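PDB 5NEC: TonB-dependent siderophore receptor from Pseudomonas aeruginosa 39016, which probably takes up iron-siderophore complexes, and siderophore-drug conjugates, across the outer membrane, driven by TonB. Local coordinates for residues A[320-332]-A[401-413]. Residues are numbered along the deposited sequence; the frame is centred on the assembly and turned at random.
Sequences QGNINNGSVWRRQ and YNCTSLENPNPHD
R330 reaches across strand 403-405 and brings its guanidinium against the N410-D413 turn, where it is tightly gripped. Extended from CG to NE, its side chain lays one guanidinium face over T404 CB, 3.4 Å from the plane. Two acceptors sit at the edge: NH1 donates to D413 OD2 at 2.8 Å, on the anti lone pair of that oxygen, and to Y401 O at 2.9 Å. NH2 also reaches D413 OD2, from above a carboxylate turned 70° from the guanidinium. With several acceptors fixing its rotation, the buried charge ties the turn to the strand. Alongside, the antiparallel backbones pair through V328 and T404, bonded both ways, through R330 N to N402 O (2.8 Å) and through L406 N to G326 O (3.2 Å). L406 makes a second packed spot, its CD1 meeting I323 CG2 and V328 CG2 at 4.0 Å each. The looser side is at exposed N410, barely covered, whose O takes only a weak bond from R330 NH2. A water links R330 O to N402 OD1, which also accepts from W415. C403 is disulfide-bonded to C390, in the loop leading from strand 357-379 to strand 403-405. Residues 327-332 are flanked on their far edge by strand 296-316, at one end of the receptor's beta-barrel.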
ATOM      1  N   GLN A 320      -2.065  29.161   9.535  1.00 42.23           N
ATOM      2  CA  GLN A 320      -2.019  30.612   9.567  1.00 43.50           C
ATOM      3  C   GLN A 320      -2.821  31.201  10.737  1.00 43.19           C
ATOM      4  O   GLN A 320      -2.722  32.375  11.009  1.00 44.39           O
ATOM      5  CB  GLN A 320      -2.516  31.184   8.222  1.00 45.00           C
ATOM      6  CG  GLN A 320      -1.576  30.943   7.057  1.00 44.63           C
ATOM      7  CD  GLN A 320      -0.146  31.368   7.384  1.00 46.54           C
ATOM      8  OE1 GLN A 320       0.098  32.486   7.838  1.00 46.42           O
ATOM      9  NE2 GLN A 320       0.788  30.472   7.184  1.00 48.19           N
ATOM     10  N   GLY A 321      -3.628  30.388  11.402  1.00 42.50           N
ATOM     11  CA  GLY A 321      -4.397  30.831  12.538  1.00 41.67           C
ATOM     12  C   GLY A 321      -5.707  31.509  12.201  1.00 41.72           C
ATOM     13  O   GLY A 321      -6.406  31.925  13.112  1.00 41.59           O
ATOM     14  N   ASN A 322      -6.084  31.567  10.917  1.00 41.49           N
ATOM     15  CA  ASN A 322      -7.389  32.131  10.514  1.00 40.44           C
ATOM     16  C   ASN A 322      -8.579  31.362  11.093  1.00 41.01           C
ATOM     17  O   ASN A 322      -9.651  31.938  11.261  1.00 38.57           O
ATOM     18  CB  ASN A 322      -7.555  32.168   8.997  1.00 39.80           C
ATOM     19  CG  ASN A 322      -6.440  32.908   8.296  1.00 40.71           C
ATOM     20  OD1 ASN A 322      -6.118  34.030   8.655  1.00 38.44           O
ATOM     21  ND2 ASN A 322      -5.851  32.286   7.273  1.00 40.46           N
ATOM     22  N   ILE A 323      -8.409  30.067  11.358  1.00 42.45           N
ATOM     23  CA  ILE A 323      -9.475  29.250  11.961  1.00 43.83           C
ATOM     24  C   ILE A 323      -9.937  29.759  13.321  1.00 44.53           C
ATOM     25  O   ILE A 323     -11.105  29.578  13.671  1.00 47.57           O
ATOM     26  CB  ILE A 323      -9.121  27.737  12.064  1.00 44.33           C
ATOM     27  CG1 ILE A 323      -7.871  27.487  12.937  1.00 43.65           C
ATOM     28  CG2 ILE A 323      -8.959  27.151  10.661  1.00 44.95           C
ATOM     29  CD1 ILE A 323      -7.616  26.025  13.223  1.00 42.64           C
ATOM     30  N   ASN A 324      -9.051  30.421  14.053  1.00 43.43           N
ATOM     31  CA  ASN A 324      -9.413  31.008  15.331  1.00 43.45           C
ATOM     32  C   ASN A 324     -10.310  32.239  15.266  1.00 42.06           C
ATOM     33  O   ASN A 324     -10.770  32.675  16.309  1.00 42.78           O
ATOM     34  CB  ASN A 324      -8.153  31.275  16.162  1.00 42.84           C
ATOM     35  CG  ASN A 324      -7.460  29.988  16.550  1.00 42.97           C
ATOM     36  OD1 ASN A 324      -8.108  29.061  16.978  1.00 44.35           O
ATOM     37  ND2 ASN A 324      -6.161  29.904  16.347  1.00 43.67           N
ATOM     38  N   ASN A 325     -10.560  32.797  14.080  1.00 41.31           N
ATOM     39  CA  ASN A 325     -11.586  33.828  13.914  1.00 41.12           C
ATOM     40  C   ASN A 325     -12.761  33.331  13.074  1.00 41.98           C
ATOM     41  O   ASN A 325     -13.623  34.115  12.719  1.00 44.32           O
ATOM     42  CB  ASN A 325     -10.984  35.115  13.334  1.00 41.72           C
ATOM     43  CG  ASN A 325     -10.617  34.994  11.848  1.00 43.98           C
ATOM     44  OD1 ASN A 325     -11.336  34.402  11.052  1.00 45.52           O
ATOM     45  ND2 ASN A 325      -9.484  35.550  11.487  1.00 42.27           N
ATOM     46  N   GLY A 326     -12.786  32.039  12.741  1.00 42.89           N
ATOM     47  CA  GLY A 326     -13.892  31.410  12.009  1.00 41.73           C
ATOM     48  C   GLY A 326     -13.759  31.327  10.490  1.00 42.04           C
ATOM     49  O   GLY A 326     -14.771  31.147   9.791  1.00 41.47           O
ATOM     50  N   SER A 327     -12.527  31.450   9.977  1.00 40.86           N
ATOM     51  CA  SER A 327     -12.265  31.391   8.533  1.00 39.98           C
ATOM     52  C   SER A 327     -11.080  30.496   8.145  1.00 38.70           C
ATOM     53  O   SER A 327     -10.280  30.063   8.985  1.00 38.99           O
ATOM     54  CB  SER A 327     -12.061  32.796   7.982  1.00 40.13           C
ATOM     55  OG  SER A 327     -10.856  33.337   8.440  1.00 39.86           O
ATOM     56  N   VAL A 328     -10.989  30.212   6.849  1.00 38.32           N
ATOM     57  CA  VAL A 328      -9.991  29.279   6.298  1.00 37.76           C
ATOM     58  C   VAL A 328      -9.407  29.832   5.000  1.00 35.62           C
ATOM     59  O   VAL A 328     -10.154  30.079   4.054  1.00 36.60           O
ATOM     60  CB  VAL A 328     -10.637  27.908   5.996  1.00 37.99           C
ATOM     61  CG1 VAL A 328      -9.662  26.988   5.276  1.00 38.69           C
ATOM     62  CG2 VAL A 328     -11.156  27.251   7.278  1.00 38.43           C
ATOM     63  N   TRP A 329      -8.086  29.974   4.944  1.00 32.98           N
ATOM     64  CA  TRP A 329      -7.401  30.259   3.680  1.00 33.63           C
ATOM     65  C   TRP A 329      -7.301  28.973   2.828  1.00 33.22           C
ATOM     66  O   TRP A 329      -6.811  27.946   3.306  1.00 32.74           O
ATOM     67  CB  TRP A 329      -6.015  30.822   3.957  1.00 34.07           C
ATOM     68  CG  TRP A 329      -5.147  30.979   2.776  1.00 33.90           C
ATOM     69  CD1 TRP A 329      -5.477  31.553   1.599  1.00 34.28           C
ATOM     70  CD2 TRP A 329      -3.782  30.571   2.666  1.00 34.38           C
ATOM     71  NE1 TRP A 329      -4.385  31.545   0.744  1.00 35.89           N
ATOM     72  CE2 TRP A 329      -3.335  30.937   1.377  1.00 34.79           C
ATOM     73  CE3 TRP A 329      -2.892  29.930   3.531  1.00 35.40           C
ATOM     74  CZ2 TRP A 329      -2.039  30.678   0.925  1.00 34.16           C
ATOM     75  CZ3 TRP A 329      -1.585  29.689   3.093  1.00 35.20           C
ATOM     76  CH2 TRP A 329      -1.179  30.065   1.792  1.00 35.08           C
ATOM     77  N   ARG A 330      -7.801  29.031   1.598  1.00 33.95           N
ATOM     78  CA  ARG A 330      -7.706  27.905   0.652  1.00 35.84           C
ATOM     79  C   ARG A 330      -6.342  27.891  -0.015  1.00 36.38           C
ATOM     80  O   ARG A 330      -6.162  28.353  -1.129  1.00 37.76           O
ATOM     81  CB  ARG A 330      -8.796  27.965  -0.399  1.00 35.34           C
ATOM     82  CG  ARG A 330     -10.153  27.621   0.171  1.00 36.28           C
ATOM     83  CD  ARG A 330     -11.212  27.926  -0.864  1.00 36.36           C
ATOM     84  NE  ARG A 330     -12.536  27.410  -0.537  1.00 35.11           N
ATOM     85  CZ  ARG A 330     -13.688  28.012  -0.847  1.00 34.89           C
ATOM     86  NH1 ARG A 330     -13.709  29.194  -1.460  1.00 35.76           N
ATOM     87  NH2 ARG A 330     -14.841  27.446  -0.504  1.00 34.53           N
ATOM     88  N   ARG A 331      -5.370  27.373   0.711  1.00 38.56           N
ATOM     89  CA  ARG A 331      -4.043  27.215   0.164  1.00 41.13           C
ATOM     90  C   ARG A 331      -4.094  26.097  -0.886  1.00 40.37           C
ATOM     91  O   ARG A 331      -4.790  25.066  -0.763  1.00 38.06           O
ATOM     92  CB  ARG A 331      -2.997  26.941   1.239  1.00 44.38           C
ATOM     93  CG  ARG A 331      -2.118  25.731   1.086  1.00 47.81           C
ATOM     94  CD  ARG A 331      -0.973  25.815   0.105  1.00 49.00           C
ATOM     95  NE  ARG A 331       0.134  25.101   0.748  1.00 51.66           N
ATOM     96  CZ  ARG A 331       1.222  24.598   0.174  1.00 52.26           C
ATOM     97  NH1 ARG A 331       1.462  24.719  -1.129  1.00 53.80           N
ATOM     98  NH2 ARG A 331       2.087  23.970   0.942  1.00 55.08           N
ATOM     99  N   GLN A 332      -3.308  26.330  -1.901  1.00 38.97           N
ATOM    100  CA  GLN A 332      -3.303  25.569  -3.103  1.00 40.37           C
ATOM    101  C   GLN A 332      -2.019  24.768  -3.075  1.00 40.23           C
ATOM    102  O   GLN A 332      -0.955  25.308  -2.825  1.00 38.65           O
ATOM    103  CB  GLN A 332      -3.352  26.588  -4.237  1.00 42.72           C
ATOM    104  CG  GLN A 332      -2.902  26.125  -5.566  1.00 44.77           C
ATOM    105  CD  GLN A 332      -1.413  25.991  -5.708  1.00 43.18           C
ATOM    106  OE1 GLN A 332      -0.954  24.904  -6.037  1.00 45.58           O
ATOM    107  NE2 GLN A 332      -0.656  27.044  -5.448  1.00 40.91           N
ATOM    108  N   TYR A 401     -12.517  34.569  -3.337  1.00 43.83           N
ATOM    109  CA  TYR A 401     -12.861  33.209  -2.905  1.00 43.10           C
ATOM    110  C   TYR A 401     -11.683  32.381  -2.406  1.00 43.00           C
ATOM    111  O   TYR A 401     -11.794  31.156  -2.295  1.00 41.98           O
ATOM    112  CB  TYR A 401     -13.654  32.463  -3.987  1.00 44.09           C
ATOM    113  CG  TYR A 401     -14.889  33.212  -4.448  1.00 43.33           C
ATOM    114  CD1 TYR A 401     -16.048  33.226  -3.667  1.00 41.87           C
ATOM    115  CD2 TYR A 401     -14.899  33.913  -5.667  1.00 44.20           C
ATOM    116  CE1 TYR A 401     -17.179  33.923  -4.073  1.00 42.15           C
ATOM    117  CE2 TYR A 401     -16.033  34.605  -6.085  1.00 43.64           C
ATOM    118  CZ  TYR A 401     -17.158  34.612  -5.283  1.00 42.45           C
ATOM    119  OH  TYR A 401     -18.260  35.288  -5.693  1.00 45.08           O
ATOM    120  N   ASN A 402     -10.583  33.047  -2.063  1.00 42.54           N
ATOM    121  CA  ASN A 402      -9.444  32.400  -1.414  1.00 42.57           C
ATOM    122  C   ASN A 402      -9.626  32.218   0.093  1.00 41.54           C
ATOM    123  O   ASN A 402      -8.825  31.525   0.716  1.00 41.50           O
ATOM    124  CB  ASN A 402      -8.156  33.185  -1.696  1.00 43.06           C
ATOM    125  CG  ASN A 402      -7.804  33.169  -3.159  1.00 42.53           C
ATOM    126  OD1 ASN A 402      -7.553  32.114  -3.708  1.00 41.59           O
ATOM    127  ND2 ASN A 402      -7.804  34.324  -3.797  1.00 43.03           N
ATOM    128  N   CYS A 403     -10.647  32.850   0.669  1.00 41.77           N
ATOM    129  CA  CYS A 403     -11.053  32.611   2.047  1.00 42.61           C
ATOM    130  C   CYS A 403     -12.429  32.016   2.025  1.00 40.38           C
ATOM    131  O   CYS A 403     -13.265  32.443   1.235  1.00 40.99           O
ATOM    132  CB  CYS A 403     -11.140  33.916   2.847  1.00 45.33           C
ATOM    133  SG  CYS A 403      -9.545  34.717   3.005  1.00 52.71           S
ATOM    134  N   THR A 404     -12.666  31.057   2.912  1.00 38.83           N
ATOM    135  CA  THR A 404     -13.988  30.500   3.111  1.00 38.78           C
ATOM    136  C   THR A 404     -14.292  30.383   4.604  1.00 38.17           C
ATOM    137  O   THR A 404     -13.466  30.735   5.445  1.00 37.62           O
ATOM    138  CB  THR A 404     -14.133  29.127   2.402  1.00 39.28           C
ATOM    139  OG1 THR A 404     -15.509  28.726   2.409  1.00 39.72           O
ATOM    140  CG2 THR A 404     -13.289  28.027   3.067  1.00 38.92           C
ATOM    141  N   SER A 405     -15.484  29.879   4.914  1.00 38.21           N
ATOM    142  CA  SER A 405     -15.957  29.690   6.289  1.00 37.67           C
ATOM    143  C   SER A 405     -15.458  28.387   6.881  1.00 38.82           C
ATOM    144  O   SER A 405     -15.468  27.352   6.198  1.00 38.75           O
ATOM    145  CB  SER A 405     -17.488  29.706   6.281  1.00 38.56           C
ATOM    146  OG  SER A 405     -18.041  29.117   7.431  1.00 38.62           O
ATOM    147  N   LEU A 406     -15.033  28.423   8.153  1.00 38.01           N
ATOM    148  CA  LEU A 406     -14.657  27.206   8.877  1.00 38.46           C
ATOM    149  C   LEU A 406     -15.861  26.266   9.094  1.00 40.15           C
ATOM    150  O   LEU A 406     -15.742  25.031   8.951  1.00 40.93           O
ATOM    151  CB  LEU A 406     -14.014  27.564  10.203  1.00 39.62           C
ATOM    152  CG  LEU A 406     -13.693  26.434  11.188  1.00 41.39           C
ATOM    153  CD1 LEU A 406     -12.613  25.540  10.596  1.00 41.98           C
ATOM    154  CD2 LEU A 406     -13.287  26.974  12.553  1.00 41.48           C
ATOM    155  N   GLU A 407     -17.009  26.835   9.445  1.00 39.55           N
ATOM    156  CA  GLU A 407     -18.194  26.042   9.743  1.00 41.29           C
ATOM    157  C   GLU A 407     -18.967  25.665   8.499  1.00 39.93           C
ATOM    158  O   GLU A 407     -19.403  24.530   8.402  1.00 36.53           O
ATOM    159  CB  GLU A 407     -19.132  26.778  10.729  1.00 44.16           C
ATOM    160  CG  GLU A 407     -18.514  27.085  12.077  1.00 47.16           C
ATOM    161  CD  GLU A 407     -18.091  25.841  12.851  1.00 53.51           C
ATOM    162  OE1 GLU A 407     -18.851  24.830  12.898  1.00 56.16           O
ATOM    163  OE2 GLU A 407     -16.981  25.870  13.439  1.00 61.32           O
ATOM    164  N   ASN A 408     -19.153  26.601   7.563  1.00 41.35           N
ATOM    165  CA  ASN A 408     -20.032  26.369   6.396  1.00 42.01           C
ATOM    166  C   ASN A 408     -19.413  26.757   5.059  1.00 42.37           C
ATOM    167  O   ASN A 408     -19.914  27.654   4.371  1.00 43.48           O
ATOM    168  CB  ASN A 408     -21.360  27.096   6.582  1.00 44.23           C
ATOM    169  CG  ASN A 408     -22.102  26.629   7.816  1.00 44.46           C
ATOM    170  OD1 ASN A 408     -22.388  27.410   8.701  1.00 49.18           O
ATOM    171  ND2 ASN A 408     -22.340  25.348   7.914  1.00 45.11           N
ATOM    172  N   PRO A 409     -18.336  26.058   4.660  1.00 41.41           N
ATOM    173  CA  PRO A 409     -17.670  26.421   3.398  1.00 40.27           C
ATOM    174  C   PRO A 409     -18.539  26.091   2.190  1.00 39.87           C
ATOM    175  O   PRO A 409     -19.342  25.159   2.256  1.00 38.19           O
ATOM    176  CB  PRO A 409     -16.431  25.538   3.403  1.00 39.66           C
ATOM    177  CG  PRO A 409     -16.874  24.327   4.164  1.00 40.70           C
ATOM    178  CD  PRO A 409     -17.756  24.849   5.259  1.00 40.19           C
ATOM    179  N   ASN A 410     -18.372  26.868   1.115  1.00 40.02           N
ATOM    180  CA  ASN A 410     -19.051  26.626  -0.156  1.00 40.34           C
ATOM    181  C   ASN A 410     -18.062  26.151  -1.247  1.00 39.63           C
ATOM    182  O   ASN A 410     -17.329  26.958  -1.829  1.00 38.65           O
ATOM    183  CB  ASN A 410     -19.758  27.885  -0.638  1.00 40.30           C
ATOM    184  CG  ASN A 410     -20.521  27.651  -1.938  1.00 40.43           C
ATOM    185  OD1 ASN A 410     -20.770  26.505  -2.353  1.00 40.69           O
ATOM    186  ND2 ASN A 410     -20.892  28.733  -2.586  1.00 40.61           N
ATOM    187  N   PRO A 411     -18.062  24.843  -1.552  1.00 39.72           N
ATOM    188  CA  PRO A 411     -17.112  24.350  -2.557  1.00 40.88           C
ATOM    189  C   PRO A 411     -17.342  24.834  -4.000  1.00 40.94           C
ATOM    190  O   PRO A 411     -16.433  24.713  -4.831  1.00 41.58           O
ATOM    191  CB  PRO A 411     -17.259  22.834  -2.490  1.00 41.99           C
ATOM    192  CG  PRO A 411     -18.073  22.533  -1.297  1.00 41.24           C
ATOM    193  CD  PRO A 411     -18.803  23.764  -0.884  1.00 40.72           C
ATOM    194  N   HIS A 412     -18.532  25.353  -4.291  1.00 40.75           N
ATOM    195  CA  HIS A 412     -18.865  25.841  -5.630  1.00 43.24           C
ATOM    196  C   HIS A 412     -18.471  27.305  -5.900  1.00 43.55           C
ATOM    197  O   HIS A 412     -18.667  27.782  -7.005  1.00 44.90           O
ATOM    198  CB  HIS A 412     -20.354  25.675  -5.888  1.00 45.37           C
ATOM    199  CG  HIS A 412     -20.847  24.275  -5.699  1.00 48.25           C
ATOM    200  ND1 HIS A 412     -20.568  23.257  -6.590  1.00 50.66           N
ATOM    201  CD2 HIS A 412     -21.606  23.724  -4.724  1.00 49.84           C
ATOM    202  CE1 HIS A 412     -21.129  22.139  -6.171  1.00 50.93           C
ATOM    203  NE2 HIS A 412     -21.756  22.392  -5.037  1.00 51.70           N
ATOM    204  N   ASP A 413     -17.904  28.004  -4.911  1.00 42.64           N
ATOM    205  CA  ASP A 413     -17.429  29.366  -5.096  1.00 41.21           C
ATOM    206  C   ASP A 413     -16.712  29.476  -6.436  1.00 43.29           C
ATOM    207  O   ASP A 413     -15.829  28.651  -6.733  1.00 41.38           O
ATOM    208  CB  ASP A 413     -16.430  29.751  -4.000  1.00 42.14           C
ATOM    209  CG  ASP A 413     -17.095  30.123  -2.676  1.00 42.83           C
ATOM    210  OD1 ASP A 413     -18.300  30.459  -2.660  1.00 44.68           O
ATOM    211  OD2 ASP A 413     -16.393  30.077  -1.633  1.00 42.14           O
TER
HETATM  212  O   HOH W   1      -7.470  29.605  -3.067  1.00 39.36           O